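Local coordinates for protein alkaline phosphatase (Stenotrophomonas maltophilia R551-3, PDB 5JK4) that probably captures phosphate in the periplasm as a binding protein of the PstS family, with alkaline phosphatase activity also assigned to it, at residues 54-58 and 369-373; 114-118 and 158-163; 171-175 and 190-194. The contacts are given in a common frame with arbitrary orientation. Residue numbers count along the deposited sequence, not the author numbering.

Contact 1: residues 54-58 and 369-373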
ATOM      1  N   GLY A  54      17.460  -8.793  16.133  1.00  8.75           N
ATOM      2  CA  GLY A  54      17.476  -7.464  16.710  1.00  8.49           C
ATOM      3  C   GLY A  54      16.144  -6.748  16.568  1.00  7.92           C
ATOM      4  O   GLY A  54      15.117  -7.325  16.197  1.00  8.51           O
ATOM      5  N   THR A  55      16.166  -5.461  16.880  1.00  7.21           N
ATOM      6  CA  THR A  55      14.960  -4.644  16.820  1.00  7.16           C
ATOM      7  C   THR A  55      14.505  -4.411  15.383  1.00  6.34           C
ATOM      8  O   THR A  55      15.322  -4.218  14.481  1.00  6.84           O
ATOM      9  CB  THR A  55      15.242  -3.313  17.513  1.00  9.05           C
ATOM     10  OG1 THR A  55      15.460  -3.576  18.897  1.00 12.91           O
ATOM     11  CG2 THR A  55      14.100  -2.323  17.370  1.00  8.70           C
ATOM     12  N   VAL A  56      13.185  -4.421  15.178  1.00  5.65           N
ATOM     13  CA  VAL A  56      12.589  -3.976  13.923  1.00  5.69           C
ATOM     14  C   VAL A  56      12.424  -2.466  14.027  1.00  5.67           C
ATOM     15  O   VAL A  56      11.759  -1.973  14.942  1.00  6.55           O
ATOM     16  CB  VAL A  56      11.238  -4.660  13.663  1.00  5.96           C
ATOM     17  CG1 VAL A  56      10.570  -4.038  12.436  1.00  5.57           C
ATOM     18  CG2 VAL A  56      11.422  -6.147  13.487  1.00  6.52           C
ATOM     19  N   HIS A  57      13.018  -1.727  13.092  1.00  5.14           N
ATOM     20  CA  HIS A  57      12.972  -0.275  13.138  1.00  5.19           C
ATOM     21  C   HIS A  57      11.872   0.343  12.298  1.00  4.54           C
ATOM     22  O   HIS A  57      11.426   1.450  12.617  1.00  5.43           O
ATOM     23  CB  HIS A  57      14.324   0.306  12.736  1.00  5.45           C
ATOM     24  CG  HIS A  57      15.421  -0.184  13.612  1.00  5.39           C
ATOM     25  ND1 HIS A  57      16.386  -1.050  13.159  1.00  6.42           N
ATOM     26  CD2 HIS A  57      15.678   0.030  14.925  1.00  6.06           C
ATOM     27  CE1 HIS A  57      17.194  -1.350  14.159  1.00  6.69           C
ATOM     28  NE2 HIS A  57      16.786  -0.713  15.244  1.00  6.19           N
ATOM     29  N   PHE A  58      11.411  -0.322  11.247  1.00  4.69           N
ATOM     30  CA  PHE A  58      10.366   0.245  10.409  1.00  4.93           C
ATOM     31  C   PHE A  58       9.705  -0.860   9.602  1.00  4.83           C
ATOM     32  O   PHE A  58      10.211  -1.980   9.496  1.00  5.67           O
ATOM     33  CB  PHE A  58      10.903   1.348   9.474  1.00  5.05           C
ATOM     34  CG  PHE A  58      11.721   0.847   8.308  1.00  5.20           C
ATOM     35  CD1 PHE A  58      13.055   0.526   8.465  1.00  5.45           C
ATOM     36  CD2 PHE A  58      11.154   0.715   7.050  1.00  5.91           C
ATOM     37  CE1 PHE A  58      13.807   0.078   7.379  1.00  6.19           C
ATOM     38  CE2 PHE A  58      11.897   0.273   5.966  1.00  6.16           C
ATOM     39  CZ  PHE A  58      13.226  -0.059   6.137  1.00  6.31           C
ATOM     40  N   ILE A 369      13.735   7.073  26.439  1.00 10.46           N
ATOM     41  CA  ILE A 369      12.815   6.033  25.990  1.00  9.76           C
ATOM     42  C   ILE A 369      13.146   5.647  24.553  1.00  9.11           C
ATOM     43  O   ILE A 369      14.006   6.240  23.909  1.00 10.25           O
ATOM     44  CB  ILE A 369      11.333   6.448  26.145  1.00  9.02           C
ATOM     45  CG1 ILE A 369      10.959   7.629  25.247  1.00  9.01           C
ATOM     46  CG2 ILE A 369      11.016   6.751  27.614  1.00 10.03           C
ATOM     47  CD1 ILE A 369       9.464   7.836  25.107  1.00  9.33           C
ATOM     48  N   GLY A 370      12.448   4.624  24.055  1.00  9.01           N
ATOM     49  CA  GLY A 370      12.538   4.288  22.646  1.00  8.72           C
ATOM     50  C   GLY A 370      12.599   2.809  22.347  1.00  7.91           C
ATOM     51  O   GLY A 370      12.724   1.974  23.247  1.00  8.43           O
ATOM     52  N   ARG A 371      12.519   2.477  21.062  1.00  6.59           N
ATOM     53  CA  ARG A 371      12.675   1.095  20.649  1.00  6.64           C
ATOM     54  C   ARG A 371      14.075   0.619  21.039  1.00  7.42           C
ATOM     55  O   ARG A 371      15.036   1.403  20.993  1.00  7.63           O
ATOM     56  CB  ARG A 371      12.442   0.950  19.137  1.00  6.54           C
ATOM     57  CG  ARG A 371      11.049   1.417  18.704  1.00  6.69           C
ATOM     58  CD  ARG A 371      10.730   1.184  17.253  1.00  6.21           C
ATOM     59  NE  ARG A 371      10.565  -0.217  16.868  1.00  5.60           N
ATOM     60  CZ  ARG A 371       9.458  -0.929  17.089  1.00  5.60           C
ATOM     61  NH1 ARG A 371       8.420  -0.406  17.726  1.00  5.90           N
ATOM     62  NH2 ARG A 371       9.400  -2.185  16.672  1.00  5.64           N
ATOM     63  N   PRO A 372      14.230  -0.640  21.433  1.00  7.54           N
ATOM     64  CA  PRO A 372      15.469  -1.070  22.092  1.00  8.12           C
ATOM     65  C   PRO A 372      16.660  -1.117  21.162  1.00  8.90           C
ATOM     66  O   PRO A 372      16.543  -1.298  19.951  1.00  9.35           O
ATOM     67  CB  PRO A 372      15.152  -2.488  22.575  1.00 10.44           C
ATOM     68  CG  PRO A 372      13.723  -2.673  22.420  1.00 10.56           C
ATOM     69  CD  PRO A 372      13.189  -1.679  21.478  1.00  9.02           C
ATOM     70  N   LEU A 373      17.830  -1.021  21.780  1.00 10.61           N
ATOM     71  CA  LEU A 373      19.085  -1.254  21.089  1.00 13.54           C
ATOM     72  C   LEU A 373      19.087  -2.634  20.461  1.00 17.14           C
ATOM     73  O   LEU A 373      19.641  -2.806  19.368  1.00 19.44           O
ATOM     74  CB  LEU A 373      20.259  -1.146  22.061  1.00 13.70           C
ATOM     75  CG  LEU A 373      20.472   0.223  22.703  1.00 14.72           C
ATOM     76  CD1 LEU A 373      21.624   0.161  23.692  1.00 15.67           C
ATOM     77  CD2 LEU A 373      20.731   1.279  21.644  1.00 15.85           C
ATOM     78  OXT LEU A 373      18.541  -3.592  21.025  1.00 17.72           O
TER
HETATM   79  O   HOH W   1      18.695  -4.358  17.539  1.00 19.42           O
HETATM   80  O   HOH W   2      17.984  -0.442  17.771  1.00 10.54           O
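The C-terminal tail approaches through Ile369 and Gly370, which do not touch 54-58. Gly370 has a positive phi, at angles where a CB would jam against the preceding carbonyl, so only a residue without a side chain sits easily here. Arg371 makes the first contact. Its NE and NH2 each donate to Val56 O at 2.9 Å, a forked pair of hydrogen bonds in which the carbonyl lies at the edge of the guanidinium, near its plane. Arginine suits the place because its long arm carries several donors in one plane; the same group also meets Phe42 through a cation-pi contact and a hydrogen bond from NH2 to Phe42 O. Nearer the backbone, Arg371 CB packs 4.1 Å from Thr55 CG2. The carbonyl of Pro372 is well used: Thr55 OG1 donates to Pro372 O at 2.7 Å, and water 2 lies 2.7 Å from Pro372 O and 2.8 Å from His57 NE2. His57 ND1 is hydrogen-bonded to Thr5 N. Leu373 turns its side chain away and meets the loop by way of water 1, which accepts from Thr55 N at 2.8 Å and donates to the terminal Leu373 O at 2.6 Å. The chain end is thus docked on the loop entering strand 58-61, beside N-terminal strand 4-8, in the lobe of this two-lobed periplasmic binding protein fold that holds both termini.

Contact 2: residues 114-118 and 158-163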
ATOM      1  N   VAL A 114     -16.850  -0.564 -14.312  1.00 10.54           N
ATOM      2  CA  VAL A 114     -16.961  -0.901 -12.895  1.00 11.69           C
ATOM      3  C   VAL A 114     -17.758  -2.187 -12.719  1.00 10.08           C
ATOM      4  O   VAL A 114     -17.364  -3.084 -11.966  1.00  9.85           O
ATOM      5  CB  VAL A 114     -17.579   0.263 -12.102  1.00 14.98           C
ATOM      6  CG1 VAL A 114     -17.900  -0.184 -10.672  1.00 16.06           C
ATOM      7  CG2 VAL A 114     -16.623   1.439 -12.089  1.00 16.88           C
ATOM      8  N   THR A 115     -18.899  -2.290 -13.401  1.00  9.93           N
ATOM      9  CA  THR A 115     -19.703  -3.504 -13.298  1.00  9.74           C
ATOM     10  C   THR A 115     -18.866  -4.738 -13.622  1.00  7.94           C
ATOM     11  O   THR A 115     -18.941  -5.759 -12.930  1.00  8.16           O
ATOM     12  CB  THR A 115     -20.931  -3.407 -14.215  1.00 11.54           C
ATOM     13  OG1 THR A 115     -21.824  -2.399 -13.722  1.00 12.73           O
ATOM     14  CG2 THR A 115     -21.680  -4.737 -14.298  1.00 12.29           C
ATOM     15  N   GLN A 116     -18.083  -4.670 -14.698  1.00  6.75           N
ATOM     16  CA  GLN A 116     -17.312  -5.840 -15.124  1.00  6.66           C
ATOM     17  C   GLN A 116     -16.202  -6.186 -14.142  1.00  6.55           C
ATOM     18  O   GLN A 116     -15.991  -7.364 -13.836  1.00  6.74           O
ATOM     19  CB  GLN A 116     -16.760  -5.616 -16.527  1.00  7.24           C
ATOM     20  CG  GLN A 116     -17.852  -5.656 -17.577  1.00  8.18           C
ATOM     21  CD  GLN A 116     -17.379  -5.218 -18.933  1.00  9.48           C
ATOM     22  OE1 GLN A 116     -16.541  -4.321 -19.052  1.00  9.83           O
ATOM     23  NE2 GLN A 116     -17.922  -5.837 -19.973  1.00 10.86           N
ATOM     24  N   ILE A 117     -15.466  -5.190 -13.647  1.00  6.23           N
ATOM     25  CA  ILE A 117     -14.412  -5.486 -12.675  1.00  6.18           C
ATOM     26  C   ILE A 117     -15.005  -6.073 -11.403  1.00  5.96           C
ATOM     27  O   ILE A 117     -14.466  -7.029 -10.830  1.00  6.14           O
ATOM     28  CB  ILE A 117     -13.479  -4.282 -12.445  0.66  7.10           C
ATOM     29  CG1 ILE A 117     -12.230  -4.756 -11.706  0.66  7.58           C
ATOM     30  CG2 ILE A 117     -14.180  -3.151 -11.723  0.66  7.01           C
ATOM     31  CD1 ILE A 117     -11.162  -3.704 -11.617  0.66  8.71           C
ATOM     32  N   CYS A 118     -16.122  -5.508 -10.941  1.00  5.98           N
ATOM     33  CA  CYS A 118     -16.803  -6.053  -9.776  1.00  6.18           C
ATOM     34  C   CYS A 118     -17.214  -7.494 -10.025  1.00  6.02           C
ATOM     35  O   CYS A 118     -17.152  -8.334  -9.120  1.00  6.25           O
ATOM     36  CB  CYS A 118     -18.038  -5.206  -9.469  1.00  7.53           C
ATOM     37  SG  CYS A 118     -17.688  -3.485  -9.041  1.00  9.26           S
ATOM     38  N   PHE A 158     -11.600  -0.082  -3.045  1.00  6.85           N
ATOM     39  CA  PHE A 158     -12.252   0.419  -4.249  1.00  6.76           C
ATOM     40  C   PHE A 158     -13.519  -0.373  -4.554  1.00  6.45           C
ATOM     41  O   PHE A 158     -14.584   0.204  -4.799  1.00  7.08           O
ATOM     42  CB  PHE A 158     -11.291   0.376  -5.442  1.00  7.06           C
ATOM     43  CG  PHE A 158     -11.998   0.436  -6.770  1.00  8.43           C
ATOM     44  CD1 PHE A 158     -12.595   1.608  -7.203  1.00 10.32           C
ATOM     45  CD2 PHE A 158     -12.124  -0.705  -7.558  1.00  9.46           C
ATOM     46  CE1 PHE A 158     -13.283   1.641  -8.413  1.00 11.59           C
ATOM     47  CE2 PHE A 158     -12.808  -0.670  -8.752  1.00 11.52           C
ATOM     48  CZ  PHE A 158     -13.377   0.496  -9.176  1.00 11.73           C
ATOM     49  N   LEU A 159     -13.426  -1.699  -4.541  1.00  6.34           N
ATOM     50  CA  LEU A 159     -14.577  -2.522  -4.895  1.00  6.76           C
ATOM     51  C   LEU A 159     -15.715  -2.319  -3.901  1.00  6.60           C
ATOM     52  O   LEU A 159     -16.886  -2.260  -4.292  1.00  7.83           O
ATOM     53  CB  LEU A 159     -14.153  -3.983  -4.972  1.00  6.63           C
ATOM     54  CG  LEU A 159     -13.136  -4.325  -6.059  1.00  7.46           C
ATOM     55  CD1 LEU A 159     -12.607  -5.719  -5.864  1.00  8.08           C
ATOM     56  CD2 LEU A 159     -13.744  -4.187  -7.451  1.00  8.28           C
ATOM     57  N   THR A 160     -15.387  -2.161  -2.614  1.00  6.37           N
ATOM     58  CA  THR A 160     -16.404  -1.911  -1.595  1.00  6.54           C
ATOM     59  C   THR A 160     -17.116  -0.595  -1.847  1.00  7.54           C
ATOM     60  O   THR A 160     -18.327  -0.480  -1.638  1.00  9.28           O
ATOM     61  CB  THR A 160     -15.732  -1.894  -0.220  1.00  7.00           C
ATOM     62  OG1 THR A 160     -15.219  -3.196   0.044  1.00  6.76           O
ATOM     63  CG2 THR A 160     -16.696  -1.509   0.896  1.00  8.21           C
ATOM     64  N   SER A 161     -16.362   0.412  -2.286  1.00  8.37           N
ATOM     65  CA  SER A 161     -16.882   1.760  -2.455  1.00  9.63           C
ATOM     66  C   SER A 161     -17.646   1.919  -3.762  1.00  9.42           C
ATOM     67  O   SER A 161     -18.620   2.673  -3.814  1.00 12.10           O
ATOM     68  CB  SER A 161     -15.711   2.753  -2.416  1.00 11.88           C
ATOM     69  OG  SER A 161     -14.940   2.606  -1.230  1.00 14.35           O
ATOM     70  N   ALA A 162     -17.234   1.223  -4.816  1.00  8.69           N
ATOM     71  CA  ALA A 162     -17.743   1.470  -6.158  1.00  8.91           C
ATOM     72  C   ALA A 162     -18.778   0.463  -6.631  1.00  8.59           C
ATOM     73  O   ALA A 162     -19.605   0.800  -7.481  1.00 10.53           O
ATOM     74  CB  ALA A 162     -16.585   1.484  -7.158  1.00  9.84           C
ATOM     75  N   CYS A 163     -18.748  -0.765  -6.141  1.00  8.08           N
ATOM     76  CA  CYS A 163     -19.613  -1.796  -6.688  1.00  8.94           C
ATOM     77  C   CYS A 163     -21.027  -1.641  -6.124  1.00 10.45           C
ATOM     78  O   CYS A 163     -21.209  -1.372  -4.937  1.00 13.47           O
ATOM     79  CB  CYS A 163     -19.052  -3.183  -6.373  1.00  9.79           C
ATOM     80  SG  CYS A 163     -17.402  -3.538  -7.071  0.78  7.70           S
TER
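Two helices of the periplasmic binding protein fold pack here as a disulfide-linked pair, their short axes 10.6 Å apart at closest approach and their directions 130° from each other. No hydrogen bond crosses the interface, so shape and the covalent link define it. Val114 and Ile117, one turn apart, form the ridge on 114-118. Val114 drops CG1 into the shallow place above Ala162, 4.1 Å from Ala162 CB; a methyl side chain keeps that hollow open for a branched one. The other methyl, Val114 CG2, lies 4.5 Å from Phe158 CZ, at the edge of the ring. Ile117 CG2 projects into the notch between two larger side chains, 4.1 Å from Phe158 CE2 and 4.4 Å from Leu159 CD2. The edge of the Phe158 ring and the Leu159 methyl bound that notch. Leu159 CD2 in turn covers the cysteine, lying 4.3 Å from both Cys118 CA and Cys118 SG, while Phe182 flanks Leu159 and Cys163 from outside. Cys163, the first residue past the helix, has its CA 6.0 Å from Cys118 CA. The bond from Cys118 SG to Cys163 SG measures 2.0 Å, with a nearly ideal left-handed chi3 of -93°.

Contact 3: residues 171-175 and 190-194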
ATOM      1  N   THR A 171     -23.254 -14.070  -5.956  1.00  6.76           N
ATOM      2  CA  THR A 171     -21.904 -14.469  -5.609  1.00  6.65           C
ATOM      3  C   THR A 171     -21.826 -14.873  -4.145  1.00  6.38           C
ATOM      4  O   THR A 171     -22.783 -14.745  -3.374  1.00  6.97           O
ATOM      5  CB  THR A 171     -20.900 -13.335  -5.852  1.00  6.64           C
ATOM      6  OG1 THR A 171     -21.121 -12.270  -4.904  1.00  6.65           O
ATOM      7  CG2 THR A 171     -20.979 -12.826  -7.279  1.00  6.79           C
ATOM      8  N   ASN A 172     -20.653 -15.375  -3.790  1.00  6.71           N
ATOM      9  CA  ASN A 172     -20.338 -15.821  -2.445  1.00  6.96           C
ATOM     10  C   ASN A 172     -19.755 -14.718  -1.560  1.00  6.58           C
ATOM     11  O   ASN A 172     -19.248 -15.021  -0.476  1.00  7.39           O
ATOM     12  CB  ASN A 172     -19.340 -16.989  -2.500  1.00  7.87           C
ATOM     13  CG  ASN A 172     -19.982 -18.314  -2.795  1.00  9.43           C
ATOM     14  OD1 ASN A 172     -21.147 -18.392  -3.150  1.00 11.09           O
ATOM     15  ND2 ASN A 172     -19.219 -19.374  -2.616  1.00  9.79           N
ATOM     16  N   LEU A 173     -19.815 -13.456  -1.974  1.00  6.43           N
ATOM     17  CA  LEU A 173     -19.357 -12.395  -1.091  1.00  6.46           C
ATOM     18  C   LEU A 173     -20.211 -12.358   0.168  1.00  6.49           C
ATOM     19  O   LEU A 173     -21.431 -12.563   0.130  1.00  7.53           O
ATOM     20  CB  LEU A 173     -19.417 -11.037  -1.787  1.00  6.48           C
ATOM     21  CG  LEU A 173     -18.436 -10.819  -2.935  1.00  6.42           C
ATOM     22  CD1 LEU A 173     -18.758  -9.503  -3.615  1.00  7.42           C
ATOM     23  CD2 LEU A 173     -16.996 -10.812  -2.446  1.00  6.87           C
ATOM     24  N   LYS A 174     -19.568 -12.071   1.294  1.00  7.17           N
ATOM     25  CA  LYS A 174     -20.292 -11.909   2.547  1.00  8.39           C
ATOM     26  C   LYS A 174     -21.350 -10.819   2.418  1.00  8.17           C
ATOM     27  O   LYS A 174     -21.207  -9.864   1.650  1.00  8.07           O
ATOM     28  CB  LYS A 174     -19.306 -11.573   3.663  1.00 10.64           C
ATOM     29  CG  LYS A 174     -18.396 -12.742   3.977  1.00 12.71           C
ATOM     30  CD  LYS A 174     -17.344 -12.416   5.018  1.00 14.64           C
ATOM     31  CE  LYS A 174     -16.589 -13.681   5.407  1.00 15.98           C
ATOM     32  NZ  LYS A 174     -15.350 -13.389   6.171  1.00 17.12           N
ATOM     33  N   LEU A 175     -22.432 -10.982   3.172  1.00  8.57           N
ATOM     34  CA  LEU A 175     -23.587 -10.105   3.038  1.00  9.12           C
ATOM     35  C   LEU A 175     -23.412  -8.782   3.769  1.00  9.79           C
ATOM     36  O   LEU A 175     -22.859  -8.723   4.870  1.00 11.91           O
ATOM     37  CB  LEU A 175     -24.830 -10.777   3.606  1.00 10.61           C
ATOM     38  CG  LEU A 175     -25.237 -12.123   3.030  1.00 12.67           C
ATOM     39  CD1 LEU A 175     -26.553 -12.514   3.649  1.00 13.86           C
ATOM     40  CD2 LEU A 175     -25.339 -12.096   1.528  1.00 13.33           C
ATOM     41  N   ASN A 190     -10.896 -13.553   2.633  1.00  6.65           N
ATOM     42  CA  ASN A 190     -11.898 -13.258   3.654  1.00  7.09           C
ATOM     43  C   ASN A 190     -13.093 -12.483   3.114  1.00  7.04           C
ATOM     44  O   ASN A 190     -14.054 -12.246   3.855  1.00  8.14           O
ATOM     45  CB  ASN A 190     -11.271 -12.466   4.806  0.63  8.93           C
ATOM     46  CG  ASN A 190     -10.369 -13.309   5.681  0.63 11.20           C
ATOM     47  OD1 ASN A 190     -10.425 -14.535   5.645  0.63 13.08           O
ATOM     48  ND2 ASN A 190      -9.553 -12.655   6.498  0.63 11.96           N
ATOM     49  N   LEU A 191     -13.077 -12.098   1.843  1.00  6.29           N
ATOM     50  CA  LEU A 191     -14.250 -11.502   1.215  1.00  6.29           C
ATOM     51  C   LEU A 191     -15.433 -12.452   1.170  1.00  6.46           C
ATOM     52  O   LEU A 191     -16.585 -11.994   1.094  1.00  6.96           O
ATOM     53  CB  LEU A 191     -13.928 -11.163  -0.238  1.00  6.41           C
ATOM     54  CG  LEU A 191     -13.056  -9.942  -0.506  1.00  6.32           C
ATOM     55  CD1 LEU A 191     -12.626  -9.941  -1.958  1.00  6.55           C
ATOM     56  CD2 LEU A 191     -13.791  -8.653  -0.147  1.00  6.98           C
ATOM     57  N   PHE A 192     -15.172 -13.763   1.147  1.00  6.68           N
ATOM     58  CA  PHE A 192     -16.146 -14.762   0.724  1.00  6.93           C
ATOM     59  C   PHE A 192     -16.597 -15.653   1.875  1.00  7.82           C
ATOM     60  O   PHE A 192     -15.832 -15.959   2.792  1.00  9.02           O
ATOM     61  CB  PHE A 192     -15.548 -15.682  -0.349  1.00  6.81           C
ATOM     62  CG  PHE A 192     -15.093 -14.953  -1.587  1.00  6.60           C
ATOM     63  CD1 PHE A 192     -16.001 -14.602  -2.571  1.00  7.36           C
ATOM     64  CD2 PHE A 192     -13.762 -14.618  -1.775  1.00  7.62           C
ATOM     65  CE1 PHE A 192     -15.595 -13.929  -3.711  1.00  7.84           C
ATOM     66  CE2 PHE A 192     -13.356 -13.948  -2.921  1.00  7.93           C
ATOM     67  CZ  PHE A 192     -14.271 -13.608  -3.883  1.00  8.33           C
ATOM     68  N   THR A 193     -17.833 -16.143   1.768  1.00  8.23           N
ATOM     69  CA  THR A 193     -18.272 -17.221   2.645  1.00  8.83           C
ATOM     70  C   THR A 193     -17.515 -18.506   2.336  1.00  8.97           C
ATOM     71  O   THR A 193     -17.042 -19.194   3.250  1.00 11.28           O
ATOM     72  CB  THR A 193     -19.783 -17.427   2.512  1.00 10.59           C
ATOM     73  OG1 THR A 193     -20.112 -17.777   1.158  1.00 11.96           O
ATOM     74  CG2 THR A 193     -20.534 -16.167   2.925  1.00 12.32           C
ATOM     75  N   THR A 194     -17.367 -18.813   1.047  1.00  9.17           N
ATOM     76  CA  THR A 194     -16.494 -19.857   0.525  1.00  9.92           C
ATOM     77  C   THR A 194     -15.854 -19.276  -0.724  1.00  8.77           C
ATOM     78  O   THR A 194     -16.556 -18.703  -1.567  1.00  8.57           O
ATOM     79  CB  THR A 194     -17.283 -21.120   0.145  1.00 12.19           C
ATOM     80  OG1 THR A 194     -17.937 -21.633   1.302  1.00 13.81           O
ATOM     81  CG2 THR A 194     -16.364 -22.194  -0.431  1.00 13.58           C
TER
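Leu173 lays its side chain over the neighbouring segment, CD2 reaching 3.6 Å from Phe192 CE1 and 3.8 Å from Leu191 CB. Behind this overlap stands an isolated antiparallel beta bridge, a single non-hydrogen-bonded pair formed by Leu173 and Phe192, whose CA atoms are 4.4 Å apart. The flanking amides close it: Thr193 N donates to Asn172 O at 2.9 Å and Lys174 N to Leu191 O at 3.0 Å, both nearly linear. Within this ring the backbones come close enough for CA-H...O contacts, Phe192 CA to Asn172 O at 3.3 Å and Leu173 CA to Leu191 O at 3.6 Å. The two apolar residues suit the buried side, where Leu173 also packs on Pro180 and Phe182 and Phe192 meets Phe199 edge-to-face. Polar side chains add links beyond the bridge at both ends. Asn172, short and able to donate through its amide, gives an ND2 hydrogen bond of 2.9 Å to Thr194 O. Lys174 needs length instead: with chi2 to chi4 trans it stretches past Phe192 O, which lies 3.5 Å from its CE, until Lys174 NZ donates to Asn190 O at 2.9 Å.

Overall arrangement
After its first strands and helices the chain reaches 54-58, whose partner is the very end of the chain, so contact 1 closes a loop that encloses the 310 residues between them, both other contacts included. Within it, contact 2 closes first, joining helix 114-122 to the end of helix 150-162. After the short helix 165-168, contact 3 opens and soon closes around strands 175-176 and 179-180; contacts 2 and 3 follow in series, without crossing. These two share one lobe, their centres about 15 Å apart, and helix 114-122 links them, since Leu173 touches its Ser122. Contact 1 ties the chain end into the other lobe, its centre about 41 Å from that of contact 2.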